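Local coordinates for protein arginyl-trna synthetase (Thermus thermophilus, PDB 1IQ0) that probably catalyses the ATP-dependent attachment of L-arginine to its cognate tRNA, releasing AMP and diphosphate, as a monomeric class I aminoacyl-tRNA synthetase, at residues A303-F308 with Q357-A362. Sequence-based numbering, arbitrary orientation.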
loop_
_atom_site.group_PDB
_atom_site.type_symbol
_atom_site.label_atom_id
_atom_site.label_comp_id
_atom_site.label_asym_id
_atom_site.label_seq_id
_atom_site.Cartn_x
_atom_site.Cartn_y
_atom_site.Cartn_z
ATOM N N ALA A 303 -0.529 22.611 13.882
ATOM C CA ALA A 303 -0.569 22.283 15.300
ATOM C C ALA A 303 -1.447 21.044 15.501
ATOM O O ALA A 303 -1.097 20.141 16.262
ATOM C CB ALA A 303 -1.119 23.465 16.105
ATOM N N LYS A 304 -2.582 20.997 14.810
ATOM C CA LYS A 304 -3.483 19.854 14.930
ATOM C C LYS A 304 -2.858 18.573 14.377
ATOM O O LYS A 304 -3.079 17.493 14.930
ATOM C CB LYS A 304 -4.824 20.139 14.237
ATOM C CG LYS A 304 -5.628 21.257 14.908
ATOM C CD LYS A 304 -7.099 21.263 14.485
ATOM C CE LYS A 304 -7.807 19.969 14.885
ATOM N NZ LYS A 304 -7.728 19.661 16.357
ATOM N N ASP A 305 -2.082 18.682 13.294
ATOM C CA ASP A 305 -1.429 17.497 12.730
ATOM C C ASP A 305 -0.405 16.975 13.731
ATOM O O ASP A 305 -0.257 15.766 13.913
ATOM C CB ASP A 305 -0.728 17.814 11.403
ATOM C CG ASP A 305 -1.709 18.052 10.261
ATOM O OD1 ASP A 305 -2.837 17.517 10.322
ATOM O OD2 ASP A 305 -1.349 18.760 9.298
ATOM N N ILE A 306 0.303 17.893 14.383
ATOM C CA ILE A 306 1.293 17.506 15.380
ATOM C C ILE A 306 0.636 16.776 16.557
ATOM O O ILE A 306 1.108 15.722 16.980
ATOM C CB ILE A 306 2.069 18.740 15.903
ATOM C CG1 ILE A 306 2.956 19.292 14.787
ATOM C CG2 ILE A 306 2.937 18.356 17.110
ATOM C CD1 ILE A 306 3.543 20.666 15.096
ATOM N N ALA A 307 -0.458 17.335 17.070
ATOM C CA ALA A 307 -1.186 16.740 18.191
ATOM C C ALA A 307 -1.568 15.287 17.896
ATOM O O ALA A 307 -1.303 14.388 18.693
ATOM C CB ALA A 307 -2.455 17.554 18.488
ATOM N N PHE A 308 -2.193 15.079 16.741
ATOM C CA PHE A 308 -2.635 13.761 16.304
ATOM C C PHE A 308 -1.442 12.808 16.142
ATOM O O PHE A 308 -1.507 11.651 16.548
ATOM C CB PHE A 308 -3.411 13.903 14.986
ATOM C CG PHE A 308 -4.166 12.663 14.573
ATOM C CD1 PHE A 308 -4.731 11.821 15.523
ATOM C CD2 PHE A 308 -4.368 12.379 13.221
ATOM C CE1 PHE A 308 -5.492 10.713 15.131
ATOM C CE2 PHE A 308 -5.126 11.279 12.823
ATOM C CZ PHE A 308 -5.689 10.446 13.778
ATOM N N GLN A 357 -2.916 18.089 -1.750
ATOM C CA GLN A 357 -3.447 18.310 -0.409
ATOM C C GLN A 357 -2.574 17.601 0.623
ATOM O O GLN A 357 -3.017 16.654 1.273
ATOM C CB GLN A 357 -4.882 17.780 -0.316
ATOM C CG GLN A 357 -5.881 18.485 -1.222
ATOM C CD GLN A 357 -6.156 19.915 -0.792
ATOM O OE1 GLN A 357 -5.254 20.752 -0.757
ATOM N NE2 GLN A 357 -7.411 20.201 -0.462
ATOM N N SER A 358 -1.338 18.065 0.773
ATOM C CA SER A 358 -0.405 17.461 1.718
ATOM C C SER A 358 0.398 18.493 2.502
ATOM O O SER A 358 0.621 19.611 2.036
ATOM C CB SER A 358 0.557 16.531 0.974
ATOM O OG SER A 358 1.515 15.970 1.855
ATOM N N HIS A 359 0.829 18.102 3.699
ATOM C CA HIS A 359 1.623 18.968 4.563
ATOM C C HIS A 359 3.058 18.441 4.580
ATOM O O HIS A 359 3.286 17.234 4.483
ATOM C CB HIS A 359 1.058 18.969 5.987
ATOM C CG HIS A 359 -0.391 19.342 6.066
ATOM N ND1 HIS A 359 -1.389 18.579 5.502
ATOM C CD2 HIS A 359 -1.010 20.391 6.658
ATOM C CE1 HIS A 359 -2.560 19.141 5.743
ATOM N NE2 HIS A 359 -2.358 20.241 6.443
ATOM N N PRO A 360 4.047 19.340 4.709
ATOM C CA PRO A 360 5.460 18.948 4.733
ATOM C C PRO A 360 5.849 18.048 5.909
ATOM O O PRO A 360 5.587 18.378 7.067
ATOM C CB PRO A 360 6.184 20.292 4.765
ATOM C CG PRO A 360 5.237 21.156 5.539
ATOM C CD PRO A 360 3.904 20.791 4.927
ATOM N N GLN A 361 6.475 16.914 5.601
ATOM C CA GLN A 361 6.912 15.969 6.627
ATOM C C GLN A 361 7.820 16.680 7.617
ATOM O O GLN A 361 7.934 16.279 8.778
ATOM C CB GLN A 361 7.670 14.798 5.998
ATOM C CG GLN A 361 6.811 13.876 5.151
ATOM C CD GLN A 361 7.592 12.700 4.597
ATOM O OE1 GLN A 361 8.197 11.934 5.348
ATOM N NE2 GLN A 361 7.581 12.549 3.277
ATOM N N ALA A 362 8.467 17.740 7.145
ATOM C CA ALA A 362 9.367 18.528 7.971
ATOM C C ALA A 362 8.674 18.986 9.256
ATOM O O ALA A 362 9.303 19.061 10.314
ATOM C CB ALA A 362 9.863 19.741 7.183
#
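D305 and H359 alone carry this small surface contact in the class I catalytic domain, where helix 301-312 faces the loop that leads from strand 348-354 of the central sheet into helix 361-370. Along the first segment, A303 comes first: its small methyl group suits the buried side of the helix, where L249 and L253 of helix 248-256 and L292 press close. K304 turns elsewhere, and its long chain carries NZ to a salt bridge with E240. At D305, CG lies opposite the carbonyl carbon about the first side-chain bond (chi1 -72°), and the short carboxylate leans out from the helix to reach the imidazole. Both residues are polar and partly exposed, as befits a contact at the surface. I306, branched and apolar, packs against L256, L292, L363 and A367, the last two on helix 361-370, while A307 is small enough to lie on A252. A307 N bonds A303 O at 3.0 Å, one of the i to i-4 bonds of the helix. Across the gap, S358 OG makes a weak bond to H359 O. Carboxylate and imidazole planes stand 90° apart, and D305 OD2 lies 3.4 Å from H359 NE2, but above the ring and so badly angled for a hydrogen bond; the histidine is poorly ordered. D305 OD2 instead sits over one ring face, displaced toward the rim, 3.1 Å from H359 CD2.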